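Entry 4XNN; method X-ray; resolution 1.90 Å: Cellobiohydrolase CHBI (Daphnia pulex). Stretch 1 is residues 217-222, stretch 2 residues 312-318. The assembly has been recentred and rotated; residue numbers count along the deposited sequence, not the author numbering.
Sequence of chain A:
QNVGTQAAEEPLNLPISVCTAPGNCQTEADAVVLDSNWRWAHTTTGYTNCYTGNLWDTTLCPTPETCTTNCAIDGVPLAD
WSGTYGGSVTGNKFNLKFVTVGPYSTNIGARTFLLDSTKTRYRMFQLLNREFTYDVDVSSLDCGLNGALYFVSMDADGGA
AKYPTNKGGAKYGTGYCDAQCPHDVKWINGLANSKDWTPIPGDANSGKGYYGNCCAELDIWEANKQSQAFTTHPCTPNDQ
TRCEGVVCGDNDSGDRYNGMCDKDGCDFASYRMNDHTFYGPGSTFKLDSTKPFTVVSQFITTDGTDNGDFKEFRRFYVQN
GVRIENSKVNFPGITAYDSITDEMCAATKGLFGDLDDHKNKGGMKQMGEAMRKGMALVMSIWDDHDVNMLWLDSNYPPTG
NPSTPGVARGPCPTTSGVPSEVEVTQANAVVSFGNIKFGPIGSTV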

ATOM      1  N   GLU A 217      -3.307   7.475  -4.656  1.00 18.22           N
ATOM      2  CA  GLU A 217      -3.307   6.120  -4.112  1.00 18.74           C
ATOM      3  C   GLU A 217      -4.734   5.587  -4.016  1.00 17.81           C
ATOM      4  O   GLU A 217      -5.667   6.303  -3.621  1.00 19.15           O
ATOM      5  CB  GLU A 217      -2.635   6.173  -2.756  1.00 20.39           C
ATOM      6  CG  GLU A 217      -2.555   4.872  -2.032  1.00 22.02           C
ATOM      7  CD  GLU A 217      -1.904   5.025  -0.638  1.00 24.74           C
ATOM      8  OE1 GLU A 217      -1.248   6.038  -0.301  1.00 22.65           O
ATOM      9  OE2 GLU A 217      -2.055   4.053   0.148  1.00 25.65           O
ATOM     10  N   LEU A 218      -4.907   4.349  -4.459  1.00 17.02           N
ATOM     11  CA  LEU A 218      -6.179   3.664  -4.413  1.00 19.29           C
ATOM     12  C   LEU A 218      -5.954   2.410  -3.538  1.00 18.77           C
ATOM     13  O   LEU A 218      -5.318   1.432  -3.963  1.00 18.58           O
ATOM     14  CB  LEU A 218      -6.678   3.324  -5.815  1.00 21.38           C
ATOM     15  CG  LEU A 218      -7.981   2.514  -5.850  1.00 23.49           C
ATOM     16  CD1 LEU A 218      -9.115   3.413  -5.409  1.00 23.99           C
ATOM     17  CD2 LEU A 218      -8.240   2.017  -7.265  1.00 26.04           C
ATOM     18  N   ASP A 219      -6.497   2.432  -2.326  1.00 18.72           N
ATOM     19  CA  ASP A 219      -6.314   1.285  -1.396  1.00 19.19           C
ATOM     20  C   ASP A 219      -7.395   0.301  -1.566  1.00 18.21           C
ATOM     21  O   ASP A 219      -8.517   0.552  -1.185  1.00 20.76           O
ATOM     22  CB  ASP A 219      -6.302   1.766   0.045  1.00 21.44           C
ATOM     23  CG  ASP A 219      -5.089   2.694   0.363  1.00 26.39           C
ATOM     24  OD1 ASP A 219      -4.012   2.507  -0.236  1.00 27.60           O
ATOM     25  OD2 ASP A 219      -5.223   3.565   1.252  1.00 27.33           O
ATOM     26  N   ILE A 220      -7.071  -0.802  -2.155  1.00 17.30           N
ATOM     27  CA  ILE A 220      -8.003  -1.874  -2.298  1.00 19.46           C
ATOM     28  C   ILE A 220      -8.218  -2.638  -0.985  1.00 18.60           C
ATOM     29  O   ILE A 220      -9.316  -3.131  -0.707  1.00 17.92           O
ATOM     30  CB  ILE A 220      -7.449  -2.861  -3.332  1.00 21.14           C
ATOM     31  CG1 ILE A 220      -7.192  -2.160  -4.672  1.00 22.88           C
ATOM     32  CG2 ILE A 220      -8.351  -4.039  -3.538  1.00 22.22           C
ATOM     33  CD1 ILE A 220      -8.372  -1.417  -5.265  1.00 23.11           C
ATOM     34  N   TRP A 221      -7.149  -2.766  -0.193  1.00 18.31           N
ATOM     35  CA  TRP A 221      -7.153  -3.690   0.941  1.00 17.85           C
ATOM     36  C   TRP A 221      -6.108  -3.257   1.979  1.00 18.71           C
ATOM     37  O   TRP A 221      -4.911  -3.308   1.697  1.00 18.97           O
ATOM     38  CB  TRP A 221      -6.809  -5.087   0.462  1.00 18.47           C
ATOM     39  CG  TRP A 221      -6.977  -6.165   1.441  1.00 17.29           C
ATOM     40  CD1 TRP A 221      -5.947  -6.901   2.035  1.00 21.23           C
ATOM     41  CD2 TRP A 221      -8.189  -6.667   2.016  1.00 19.30           C
ATOM     42  NE1 TRP A 221      -6.469  -7.782   2.935  1.00 21.14           N
ATOM     43  CE2 TRP A 221      -7.835  -7.689   2.914  1.00 20.74           C
ATOM     44  CE3 TRP A 221      -9.552  -6.372   1.839  1.00 18.88           C
ATOM     45  CZ2 TRP A 221      -8.783  -8.371   3.665  1.00 20.24           C
ATOM     46  CZ3 TRP A 221     -10.494  -7.040   2.588  1.00 20.09           C
ATOM     47  CH2 TRP A 221     -10.085  -8.024   3.514  1.00 20.35           C
ATOM     48  N   GLU A 222      -6.615  -2.776   3.113  1.00 20.06           N
ATOM     49  CA  GLU A 222      -5.826  -2.408   4.319  1.00 19.99           C
ATOM     50  C   GLU A 222      -6.480  -3.272   5.397  1.00 21.40           C
ATOM     51  O   GLU A 222      -7.666  -3.068   5.668  1.00 18.83           O
ATOM     52  CB  GLU A 222      -6.046  -0.955   4.684  1.00 22.23           C
ATOM     53  CG  GLU A 222      -5.549   0.004   3.640  1.00 25.21           C
ATOM     54  CD  GLU A 222      -4.048   0.222   3.514  1.00 30.20           C
ATOM     55  OE1 GLU A 222      -3.335   0.069   4.538  1.00 27.43           O
ATOM     56  OE2 GLU A 222      -3.604   0.599   2.351  1.00 31.26           O
ATOM     57  N   GLU A 312     -17.973   5.420  -8.749  1.00 20.66           N
ATOM     58  CA  GLU A 312     -18.346   4.499  -7.668  1.00 21.40           C
ATOM     59  C   GLU A 312     -17.375   3.320  -7.589  1.00 20.78           C
ATOM     60  O   GLU A 312     -17.106   2.680  -8.601  1.00 19.03           O
ATOM     61  CB  GLU A 312     -19.782   4.004  -7.848  1.00 22.08           C
ATOM     62  CG  GLU A 312     -20.221   3.069  -6.755  1.00 22.25           C
ATOM     63  CD  GLU A 312     -21.687   2.763  -6.825  1.00 29.02           C
ATOM     64  OE1 GLU A 312     -22.197   2.769  -7.970  1.00 31.46           O
ATOM     65  OE2 GLU A 312     -22.301   2.464  -5.754  1.00 27.81           O
ATOM     66  N   PHE A 313     -16.797   3.078  -6.394  1.00 19.58           N
ATOM     67  CA  PHE A 313     -16.016   1.853  -6.089  1.00 18.64           C
ATOM     68  C   PHE A 313     -16.976   0.900  -5.377  1.00 20.34           C
ATOM     69  O   PHE A 313     -17.324   1.111  -4.204  1.00 19.75           O
ATOM     70  CB  PHE A 313     -14.834   2.313  -5.179  1.00 20.25           C
ATOM     71  CG  PHE A 313     -13.765   1.324  -4.825  1.00 19.03           C
ATOM     72  CD1 PHE A 313     -13.960  -0.049  -4.761  1.00 18.66           C
ATOM     73  CD2 PHE A 313     -12.523   1.838  -4.413  1.00 19.43           C
ATOM     74  CE1 PHE A 313     -12.946  -0.879  -4.332  1.00 19.01           C
ATOM     75  CE2 PHE A 313     -11.512   0.993  -3.978  1.00 19.80           C
ATOM     76  CZ  PHE A 313     -11.732  -0.387  -3.931  1.00 18.97           C
ATOM     77  N   ARG A 314     -17.333  -0.189  -6.051  1.00 19.87           N
ATOM     78  CA  ARG A 314     -18.210  -1.240  -5.513  1.00 20.11           C
ATOM     79  C   ARG A 314     -17.307  -2.404  -5.066  1.00 17.91           C
ATOM     80  O   ARG A 314     -16.182  -2.583  -5.570  1.00 17.50           O
ATOM     81  CB  ARG A 314     -19.195  -1.731  -6.576  1.00 22.07           C
ATOM     82  CG  ARG A 314     -20.179  -0.694  -7.047  1.00 24.74           C
ATOM     83  CD  ARG A 314     -21.403  -1.227  -7.825  1.00 30.99           C
ATOM     84  NE  ARG A 314     -21.154  -2.241  -8.910  1.00 33.94           N
ATOM     85  CZ  ARG A 314     -21.799  -2.287 -10.120  1.00 32.90           C
ATOM     86  NH1 ARG A 314     -22.651  -1.256 -10.509  1.00 26.27           N
ATOM     87  NH2 ARG A 314     -21.561  -3.348 -10.961  1.00 27.76           N
ATOM     88  N   ARG A 315     -17.865  -3.232  -4.196  1.00 18.07           N
ATOM     89  CA  ARG A 315     -17.147  -4.326  -3.514  1.00 17.55           C
ATOM     90  C   ARG A 315     -18.094  -5.461  -3.216  1.00 18.55           C
ATOM     91  O   ARG A 315     -19.146  -5.242  -2.662  1.00 18.59           O
ATOM     92  CB  ARG A 315     -16.587  -3.811  -2.200  1.00 16.43           C
ATOM     93  CG  ARG A 315     -15.933  -4.812  -1.287  1.00 17.79           C
ATOM     94  CD  ARG A 315     -14.743  -5.612  -1.832  1.00 17.16           C
ATOM     95  NE  ARG A 315     -13.647  -4.833  -2.312  1.00 18.41           N
ATOM     96  CZ  ARG A 315     -12.631  -4.375  -1.565  1.00 19.47           C
ATOM     97  NH1 ARG A 315     -12.689  -4.497  -0.249  1.00 19.53           N
ATOM     98  NH2 ARG A 315     -11.651  -3.671  -2.117  1.00 17.74           N
ATOM     99  N   PHE A 316     -17.650  -6.666  -3.513  1.00 19.82           N
ATOM    100  CA  PHE A 316     -18.201  -7.839  -2.891  1.00 18.80           C
ATOM    101  C   PHE A 316     -17.144  -8.884  -2.667  1.00 17.92           C
ATOM    102  O   PHE A 316     -15.980  -8.731  -3.091  1.00 19.21           O
ATOM    103  CB  PHE A 316     -19.401  -8.382  -3.674  1.00 21.00           C
ATOM    104  CG  PHE A 316     -19.048  -9.017  -4.989  1.00 21.00           C
ATOM    105  CD1 PHE A 316     -18.944  -8.249  -6.157  1.00 25.58           C
ATOM    106  CD2 PHE A 316     -18.875 -10.379  -5.077  1.00 23.80           C
ATOM    107  CE1 PHE A 316     -18.632  -8.859  -7.398  1.00 25.72           C
ATOM    108  CE2 PHE A 316     -18.506 -10.979  -6.276  1.00 23.92           C
ATOM    109  CZ  PHE A 316     -18.440 -10.234  -7.442  1.00 26.71           C
ATOM    110  N   TYR A 317     -17.532  -9.972  -1.957  1.00 17.71           N
ATOM    111  CA  TYR A 317     -16.615 -11.017  -1.584  1.00 19.64           C
ATOM    112  C   TYR A 317     -17.163 -12.379  -2.010  1.00 23.08           C
ATOM    113  O   TYR A 317     -18.366 -12.511  -2.200  1.00 24.35           O
ATOM    114  CB  TYR A 317     -16.429 -10.998  -0.049  1.00 18.67           C
ATOM    115  CG  TYR A 317     -15.906  -9.660   0.466  1.00 18.13           C
ATOM    116  CD1 TYR A 317     -14.547  -9.419   0.494  1.00 18.78           C
ATOM    117  CD2 TYR A 317     -16.767  -8.625   0.866  1.00 17.16           C
ATOM    118  CE1 TYR A 317     -14.027  -8.218   0.939  1.00 18.30           C
ATOM    119  CE2 TYR A 317     -16.275  -7.458   1.328  1.00 17.48           C
ATOM    120  CZ  TYR A 317     -14.905  -7.203   1.297  1.00 17.60           C
ATOM    121  OH  TYR A 317     -14.307  -6.018   1.722  1.00 18.22           O
ATOM    122  N   VAL A 318     -16.276 -13.353  -2.198  1.00 24.25           N
ATOM    123  CA  VAL A 318     -16.678 -14.758  -2.320  1.00 22.79           C
ATOM    124  C   VAL A 318     -15.911 -15.625  -1.338  1.00 22.65           C
ATOM    125  O   VAL A 318     -14.727 -15.570  -1.325  1.00 21.60           O
ATOM    126  CB  VAL A 318     -16.429 -15.298  -3.748  1.00 25.03           C
ATOM    127  CG1 VAL A 318     -17.095 -16.651  -3.938  1.00 28.57           C
ATOM    128  CG2 VAL A 318     -16.985 -14.332  -4.781  1.00 25.31           C
TER
HETATM  129  O   HOH W   1     -11.317  -3.669   2.064  1.00 17.08           O

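Stretch 1 begins out of contact: E217 lies beyond the reach of stretch 2, and the interaction opens at L218. The CA-to-CB bond of L218 points sideways, but its branched, flexible chain brings CD1 to 3.7 Å from CE2 of F313, a purely apolar meeting suited to a buried site. D219 contributes mainly backbone, its O lying 4.1 Å from CE2 of F313, while the end of its acidic side chain leads away from this greasy surface.

At I220 the chain turns a corner, and the residue serves two partners. Its CD1 packs 3.8 Å from CZ of F313; the CA-to-CB bond of F313 points toward stretch 1, and its ring is shared by I220 and L218. The carbonyl O of I220 accepts a hydrogen bond from NH2 of R315 at 2.8 Å, with a nearly straight N-H...O angle of 164°. Arginine suits this place because its long side chain spans a wide gap: the CA atoms of I220 and R315 are 9.5 Å apart. A water accepts from NH1 of R315 at 2.8 Å and donates weakly to O of I220.

The CA-to-CB bond of W221 points sideways, but its broad indole reaches across with its six-membered ring, meeting Y317 edge to edge, CZ3 lying 4.0 Å from OH and 4.1 Å from CE1 of Y317. That hydroxyl also accepts a hydrogen bond from R315 NH1 at 3.0 Å, tying R315 to Y317, two residues on along the strand. E222 is again out of reach.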